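Side-chain contacts in sulfur oxygenase/reductase (Halothiobacillus neapolitanus, PDB 6QPA), which probably catalyses the oxygen-dependent disproportionation of elemental sulfur to sulfite, thiosulfate and sulfide at a mononuclear non-haem iron site: residues G52-A57 against Q267-V272; T80-V85 against E89-D94; A174-A179 against T251-H256. One frame throughout, in Å; residues are numbered along the deposited sequence.

Contact 1 of 3, residues G52-A57 against Q267-V272; sequences GIHPMA and QGLGHV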
# COMPACT_ATOMS: atom_id res chain seq x y z
N GLY A 52 39.39 15.81 -11.14
CA GLY A 52 39.06 17.03 -10.43
C GLY A 52 40.13 18.09 -10.66
O GLY A 52 40.87 18.03 -11.63
N ILE A 53 40.17 19.06 -9.74
CA ILE A 53 41.15 20.15 -9.79
C ILE A 53 41.62 20.45 -8.37
O ILE A 53 41.07 19.94 -7.39
CB ILE A 53 40.58 21.45 -10.40
CG1 ILE A 53 39.54 22.06 -9.44
CG2 ILE A 53 40.04 21.24 -11.82
CD1 ILE A 53 39.15 23.50 -9.77
N HIS A 54 42.65 21.28 -8.28
CA HIS A 54 43.01 21.86 -7.00
C HIS A 54 42.28 23.19 -6.83
O HIS A 54 42.51 24.11 -7.62
CB HIS A 54 44.51 22.07 -6.87
CG HIS A 54 44.96 22.21 -5.45
ND1 HIS A 54 44.54 23.24 -4.63
CD2 HIS A 54 45.76 21.42 -4.68
CE1 HIS A 54 45.07 23.08 -3.43
NE2 HIS A 54 45.81 21.99 -3.43
N PRO A 55 41.39 23.33 -5.85
CA PRO A 55 40.67 24.60 -5.68
C PRO A 55 41.55 25.75 -5.19
O PRO A 55 41.08 26.90 -5.21
CB PRO A 55 39.59 24.26 -4.63
CG PRO A 55 39.59 22.77 -4.54
CD PRO A 55 40.97 22.31 -4.88
N MET A 56 42.77 25.47 -4.74
CA MET A 56 43.76 26.47 -4.33
C MET A 56 43.17 27.45 -3.32
O MET A 56 43.20 28.67 -3.49
CB MET A 56 44.35 27.19 -5.55
CG MET A 56 45.49 26.40 -6.19
SD MET A 56 46.17 27.12 -7.69
CE MET A 56 46.74 28.72 -7.09
N ALA A 57 42.64 26.88 -2.23
CA ALA A 57 42.17 27.64 -1.09
C ALA A 57 41.07 28.62 -1.49
O ALA A 57 40.98 29.74 -0.98
CB ALA A 57 43.33 28.35 -0.39
N GLN A 267 46.95 18.18 -0.22
CA GLN A 267 47.74 18.68 0.90
C GLN A 267 49.16 19.00 0.45
O GLN A 267 49.77 19.98 0.91
CB GLN A 267 47.73 17.63 2.01
CG GLN A 267 48.37 18.06 3.33
CD GLN A 267 47.78 17.33 4.55
OE1 GLN A 267 47.92 17.80 5.68
NE2 GLN A 267 47.14 16.18 4.32
N GLY A 268 49.70 18.21 -0.48
CA GLY A 268 51.08 18.41 -0.88
C GLY A 268 51.27 19.70 -1.64
O GLY A 268 52.13 20.52 -1.29
N LEU A 269 50.43 19.94 -2.66
CA LEU A 269 50.53 21.18 -3.42
C LEU A 269 50.34 22.40 -2.53
O LEU A 269 50.98 23.43 -2.75
CB LEU A 269 49.51 21.18 -4.56
CG LEU A 269 49.78 20.29 -5.78
CD1 LEU A 269 48.56 20.17 -6.67
CD2 LEU A 269 50.90 20.88 -6.61
N GLY A 270 49.51 22.28 -1.49
CA GLY A 270 49.25 23.39 -0.58
C GLY A 270 50.48 23.87 0.19
O GLY A 270 50.46 24.98 0.72
N HIS A 271 51.54 23.05 0.25
CA HIS A 271 52.74 23.46 0.97
C HIS A 271 53.38 24.70 0.36
O HIS A 271 54.09 25.42 1.07
CB HIS A 271 53.78 22.33 1.00
CG HIS A 271 53.59 21.33 2.11
ND1 HIS A 271 52.46 20.54 2.22
CD2 HIS A 271 54.40 20.97 3.13
CE1 HIS A 271 52.58 19.75 3.28
NE2 HIS A 271 53.75 20.00 3.85
N VAL A 272 53.16 24.98 -0.94
CA VAL A 272 53.73 26.22 -1.49
C VAL A 272 53.08 27.44 -0.88
O VAL A 272 53.58 28.55 -1.06
CB VAL A 272 53.65 26.34 -3.02
CG1 VAL A 272 54.34 25.16 -3.69
CG2 VAL A 272 52.20 26.50 -3.52
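H54 and L269 bring the two backbones to their nearest approach, 8.4 Å from CA to CA, where the chain running on from strand 42-53 passes helix 262-269. No hydrogen bond links the segments, and the contact is small and carried by side chains. The imidazole of H54, its CG anti to the backbone N (chi1 -160°), extends across to the helix while the leucine side chain runs alongside it, pointed the other way. Ring carbon CD2 of H54 meets methyl CD1 of L269 at 3.7 Å and CB of L269 at 3.8 Å. NE2 of H54 lies 4.0 Å from that same CB. The ring's rotation is fixed by polar bonds: M56 N donates to H54 ND1 over 2.8 Å, in the ring plane, and H54 NE2 bonds to the carbonyl oxygen of H266. This pairing implies that the proton sits on NE2, and both nitrogens of a buried ring are thereby satisfied. On the helical side, H271 ND1 returns to Q267 O at 3.0 Å. Strand 290-305 borders the contact, with Y296 touching both H54 and L269 and F298 also meeting H54, while the amide of Q267 bonds to E304 and S156 of a neighbouring subunit.

Contact 2 of 3, residues T80-V85 against E89-D94; sequences TVWKDV and EEMHHD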
# COMPACT_ATOMS: atom_id res chain seq x y z
N THR A 80 51.84 10.26 -25.47
CA THR A 80 52.63 9.29 -26.22
C THR A 80 54.06 9.81 -26.26
O THR A 80 54.28 11.01 -26.44
CB THR A 80 52.10 9.02 -27.64
OG1 THR A 80 51.99 10.25 -28.35
CG2 THR A 80 50.72 8.32 -27.57
N VAL A 81 55.00 8.91 -26.02
CA VAL A 81 56.40 9.26 -25.80
C VAL A 81 57.23 8.70 -26.95
O VAL A 81 57.07 7.54 -27.34
CB VAL A 81 56.85 8.72 -24.43
CG1 VAL A 81 58.26 9.21 -24.09
CG2 VAL A 81 55.81 9.18 -23.35
N TRP A 82 58.12 9.54 -27.49
CA TRP A 82 58.74 9.30 -28.79
C TRP A 82 60.23 9.62 -28.74
O TRP A 82 60.66 10.53 -28.01
CB TRP A 82 58.10 10.18 -29.88
CG TRP A 82 56.66 9.90 -30.02
CD1 TRP A 82 55.63 10.53 -29.36
CD2 TRP A 82 56.08 8.86 -30.79
NE1 TRP A 82 54.44 9.96 -29.73
CE2 TRP A 82 54.68 8.93 -30.59
CE3 TRP A 82 56.60 7.89 -31.65
CZ2 TRP A 82 53.80 8.04 -31.23
CZ3 TRP A 82 55.71 7.01 -32.29
CH2 TRP A 82 54.33 7.11 -32.08
N LYS A 83 60.99 8.91 -29.56
CA LYS A 83 62.40 9.25 -29.74
C LYS A 83 62.55 10.66 -30.28
O LYS A 83 63.50 11.37 -29.92
CB LYS A 83 63.09 8.26 -30.67
CG LYS A 83 63.22 6.86 -30.11
CD LYS A 83 63.95 5.93 -31.09
CE LYS A 83 64.05 4.50 -30.55
NZ LYS A 83 64.65 3.57 -31.57
N ASP A 84 61.63 11.09 -31.14
CA ASP A 84 61.69 12.41 -31.75
C ASP A 84 60.34 12.74 -32.37
O ASP A 84 59.47 11.88 -32.48
CB ASP A 84 62.80 12.48 -32.81
CG ASP A 84 62.78 11.30 -33.75
OD1 ASP A 84 61.70 10.94 -34.28
OD2 ASP A 84 63.85 10.70 -33.94
N VAL A 85 60.21 14.00 -32.79
CA VAL A 85 58.98 14.45 -33.43
C VAL A 85 58.71 13.64 -34.68
O VAL A 85 57.58 13.20 -34.92
CB VAL A 85 59.08 15.96 -33.74
CG1 VAL A 85 58.00 16.39 -34.73
CG2 VAL A 85 58.99 16.76 -32.47
N GLU A 89 55.16 11.86 -36.12
CA GLU A 89 54.53 12.28 -37.36
C GLU A 89 54.50 11.15 -38.38
O GLU A 89 53.54 11.01 -39.14
CB GLU A 89 55.26 13.49 -37.94
CG GLU A 89 55.14 14.76 -37.09
CD GLU A 89 53.72 15.31 -37.06
OE1 GLU A 89 53.01 15.22 -38.10
OE2 GLU A 89 53.29 15.82 -36.01
N GLU A 90 55.56 10.34 -38.42
CA GLU A 90 55.60 9.25 -39.37
C GLU A 90 54.58 8.17 -39.01
O GLU A 90 53.88 7.65 -39.88
CB GLU A 90 57.00 8.67 -39.42
CG GLU A 90 57.17 7.61 -40.45
CD GLU A 90 58.61 7.20 -40.60
OE1 GLU A 90 59.19 6.69 -39.61
OE2 GLU A 90 59.18 7.43 -41.69
N MET A 91 54.48 7.83 -37.72
CA MET A 91 53.47 6.87 -37.30
C MET A 91 52.08 7.34 -37.70
O MET A 91 51.30 6.56 -38.28
CB MET A 91 53.57 6.65 -35.79
CG MET A 91 52.64 5.56 -35.23
SD MET A 91 50.91 6.10 -35.03
CE MET A 91 51.11 7.59 -34.01
N HIS A 92 51.74 8.61 -37.42
CA HIS A 92 50.44 9.14 -37.84
C HIS A 92 50.25 9.05 -39.35
O HIS A 92 49.15 8.77 -39.82
CB HIS A 92 50.28 10.60 -37.40
CG HIS A 92 49.59 10.77 -36.09
ND1 HIS A 92 48.27 10.42 -35.89
CD2 HIS A 92 50.02 11.30 -34.92
CE1 HIS A 92 47.93 10.70 -34.65
NE2 HIS A 92 48.97 11.23 -34.03
N HIS A 93 51.30 9.32 -40.11
CA HIS A 93 51.20 9.22 -41.56
C HIS A 93 51.00 7.78 -42.00
O HIS A 93 50.10 7.48 -42.79
CB HIS A 93 52.44 9.82 -42.22
CG HIS A 93 52.52 9.53 -43.69
ND1 HIS A 93 51.92 10.33 -44.64
CD2 HIS A 93 53.08 8.50 -44.36
CE1 HIS A 93 52.13 9.81 -45.83
NE2 HIS A 93 52.83 8.70 -45.69
N ASP A 94 51.84 6.87 -41.50
CA ASP A 94 51.81 5.49 -41.94
C ASP A 94 50.52 4.77 -41.54
O ASP A 94 50.14 3.79 -42.18
CB ASP A 94 53.02 4.72 -41.40
CG ASP A 94 54.35 5.19 -42.01
OD1 ASP A 94 54.36 5.98 -42.98
OD2 ASP A 94 55.41 4.75 -41.51
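M91 reaches W82 with almost its whole side chain, crossing the indole at about a right angle. Its CB already lies 3.8 Å from CH2 of W82 and also approaches CZ3, and CG follows at 3.9 Å from the same CH2. Bends at chi2 (-78°) and chi3 (-54°) then fold the chain back, so that methyl CE returns to W82 CH2 at 3.8 Å and meets CZ2 as well. That methyl also covers one face of the H92 ring, 4.0 Å above its plane and displaced toward the rim, which places M91 between the indole and an iron ligand. W82 is held in turn by NE1, which donates to T80 OG1 over 2.8 Å in the plane of the indole. Nearer the turn, E89 N gives the helical bond to V85 O (3.0 Å, 171°), and E89 CG runs beside V85 CG1. The buried carboxylate of E89 bonds through OE2 to Y118 and S205. H92 coordinates the iron together with H88 and E116, a facial triad of two histidines and one carboxylate, with both histidines on helix 85-94. This helix begins just after strand 74-82, with D84 at its N-cap; I99 of helix 96-101 packs on M91, and F42 meets W82 edge-to-face.

Contact 3 of 3, residues A174-A179 against T251-H256; sequences AFEQGA and TQYLVH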
# COMPACT_ATOMS: atom_id res chain seq x y z
N ALA A 174 64.44 31.34 -15.94
CA ALA A 174 64.21 31.57 -14.52
C ALA A 174 63.07 30.69 -14.00
O ALA A 174 63.15 30.15 -12.89
CB ALA A 174 63.93 33.05 -14.25
N PHE A 175 61.99 30.56 -14.78
CA PHE A 175 60.90 29.67 -14.39
C PHE A 175 61.40 28.24 -14.24
O PHE A 175 61.07 27.55 -13.26
CB PHE A 175 59.76 29.71 -15.41
CG PHE A 175 58.74 28.63 -15.22
CD1 PHE A 175 57.66 28.81 -14.36
CD2 PHE A 175 58.89 27.40 -15.85
CE1 PHE A 175 56.73 27.79 -14.14
CE2 PHE A 175 57.97 26.37 -15.64
CZ PHE A 175 56.88 26.56 -14.80
N GLU A 176 62.17 27.76 -15.22
CA GLU A 176 62.65 26.39 -15.17
C GLU A 176 63.47 26.14 -13.91
O GLU A 176 63.27 25.14 -13.22
CB GLU A 176 63.47 26.09 -16.43
CG GLU A 176 62.61 26.05 -17.68
CD GLU A 176 63.39 25.85 -18.98
OE1 GLU A 176 64.61 25.60 -18.91
OE2 GLU A 176 62.76 25.91 -20.07
N GLN A 177 64.35 27.09 -13.57
CA GLN A 177 65.15 26.96 -12.36
C GLN A 177 64.29 27.03 -11.11
O GLN A 177 64.51 26.26 -10.17
CB GLN A 177 66.24 28.04 -12.33
CG GLN A 177 67.28 27.86 -13.41
CD GLN A 177 68.26 29.03 -13.50
OE1 GLN A 177 67.86 30.19 -13.59
NE2 GLN A 177 69.55 28.72 -13.46
N GLY A 178 63.34 27.96 -11.07
CA GLY A 178 62.49 28.08 -9.89
C GLY A 178 61.56 26.90 -9.70
O GLY A 178 61.34 26.43 -8.59
N ALA A 179 60.97 26.41 -10.80
CA ALA A 179 60.12 25.22 -10.72
C ALA A 179 60.93 24.01 -10.28
O ALA A 179 60.48 23.22 -9.44
CB ALA A 179 59.46 24.95 -12.07
N THR A 251 54.92 31.12 -23.58
CA THR A 251 55.33 29.73 -23.49
C THR A 251 54.55 28.99 -22.43
O THR A 251 54.47 29.43 -21.27
CB THR A 251 56.82 29.65 -23.18
OG1 THR A 251 57.56 30.39 -24.16
CG2 THR A 251 57.26 28.20 -23.15
N GLN A 252 54.00 27.85 -22.82
CA GLN A 252 53.29 27.00 -21.86
C GLN A 252 54.24 25.98 -21.27
O GLN A 252 54.97 25.30 -22.00
CB GLN A 252 52.12 26.27 -22.52
CG GLN A 252 51.45 25.30 -21.56
CD GLN A 252 50.36 24.52 -22.24
OE1 GLN A 252 50.60 23.84 -23.22
NE2 GLN A 252 49.13 24.64 -21.73
N TYR A 253 54.22 25.86 -19.95
CA TYR A 253 54.86 24.76 -19.25
C TYR A 253 53.80 23.95 -18.52
O TYR A 253 52.94 24.53 -17.85
CB TYR A 253 55.89 25.26 -18.24
CG TYR A 253 57.18 25.80 -18.85
CD1 TYR A 253 57.26 27.09 -19.33
CD2 TYR A 253 58.34 25.02 -18.88
CE1 TYR A 253 58.45 27.59 -19.87
CE2 TYR A 253 59.54 25.51 -19.41
CZ TYR A 253 59.58 26.79 -19.91
OH TYR A 253 60.78 27.27 -20.41
N LEU A 254 53.88 22.62 -18.64
CA LEU A 254 53.06 21.71 -17.85
C LEU A 254 53.93 21.08 -16.79
O LEU A 254 54.94 20.44 -17.11
CB LEU A 254 52.44 20.63 -18.72
CG LEU A 254 51.49 21.20 -19.75
CD1 LEU A 254 50.79 20.06 -20.51
CD2 LEU A 254 50.49 22.08 -19.03
N VAL A 255 53.55 21.25 -15.53
CA VAL A 255 54.28 20.67 -14.41
C VAL A 255 53.55 19.40 -13.99
O VAL A 255 52.47 19.45 -13.40
CB VAL A 255 54.42 21.68 -13.26
CG1 VAL A 255 55.06 21.00 -12.04
CG2 VAL A 255 55.26 22.88 -13.74
N HIS A 256 54.17 18.25 -14.27
CA HIS A 256 53.57 16.94 -14.03
C HIS A 256 54.06 16.43 -12.68
O HIS A 256 55.27 16.29 -12.48
CB HIS A 256 53.96 16.01 -15.19
CG HIS A 256 53.65 14.56 -14.99
ND1 HIS A 256 52.84 13.86 -15.85
CD2 HIS A 256 54.11 13.65 -14.10
CE1 HIS A 256 52.78 12.59 -15.48
NE2 HIS A 256 53.55 12.44 -14.42
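One face of the Y253 ring is covered by F175, whose CD2 stands 3.7 Å above the plane over the ring centre, while E176 OE2 lies at the ring's edge, in its plane. The two aromatic rings are inclined at 43° with centroids 4.6 Å apart, and F175 CE2 comes to 3.4 Å from Y253 CG. F175 has A179 CB over one face and V255 CG2 at its edge, 4.2 Å from CZ. A chi1 of 168°, with CG beside the carbonyl carbon, carries its ring from the helix toward the strand, where it lies antiparallel alongside the tyrosine side chain. E176 instead stretches its extended chain across the tyrosine's far end at about a right angle, its carboxylate turned steeply to the phenol plane. Y253 OH donates to E176 OE2; the modelled 2.4 Å is very short, and the exact length is doubtful. A phenylalanine in place of Y253 would keep the ring beside F175 but would probably leave the E176 carboxylate without its hydroxyl mate and freer to turn. The helix segment runs at 11° to the strand segment, 11.2 Å from it axis to axis. Helix 172-189 connects strands 159-167 and 193-204, and strand 251-259 lies between them, antiparallel to both: the split beta-alpha-beta arrangement of ferredoxin-like folds, in keeping with the dimeric alpha/beta-barrel clan.

All three contacts are buried and reach the same antiparallel sheet, but at different places. Contacts 1 and 3 are close, their centres about 17 Å apart, and strand 251-259 of contact 3 leads on to helix 262-269 of contact 1. Contact 2 lies across the chain's centre from contact 1, about 35 Å away between centres, although their strands 42-53 and 74-82 are sheet neighbours. Chemistry follows place. Contact 3 is aromatic helix-on-sheet packing with one polar bond at its border; contact 2 sets a methionine methyl between an indole and one face of an iron-binding histidine; contact 1, the smallest, is a histidine-leucine meeting beside residues bound to another subunit, whereas contacts 2 and 3 touch no other chain.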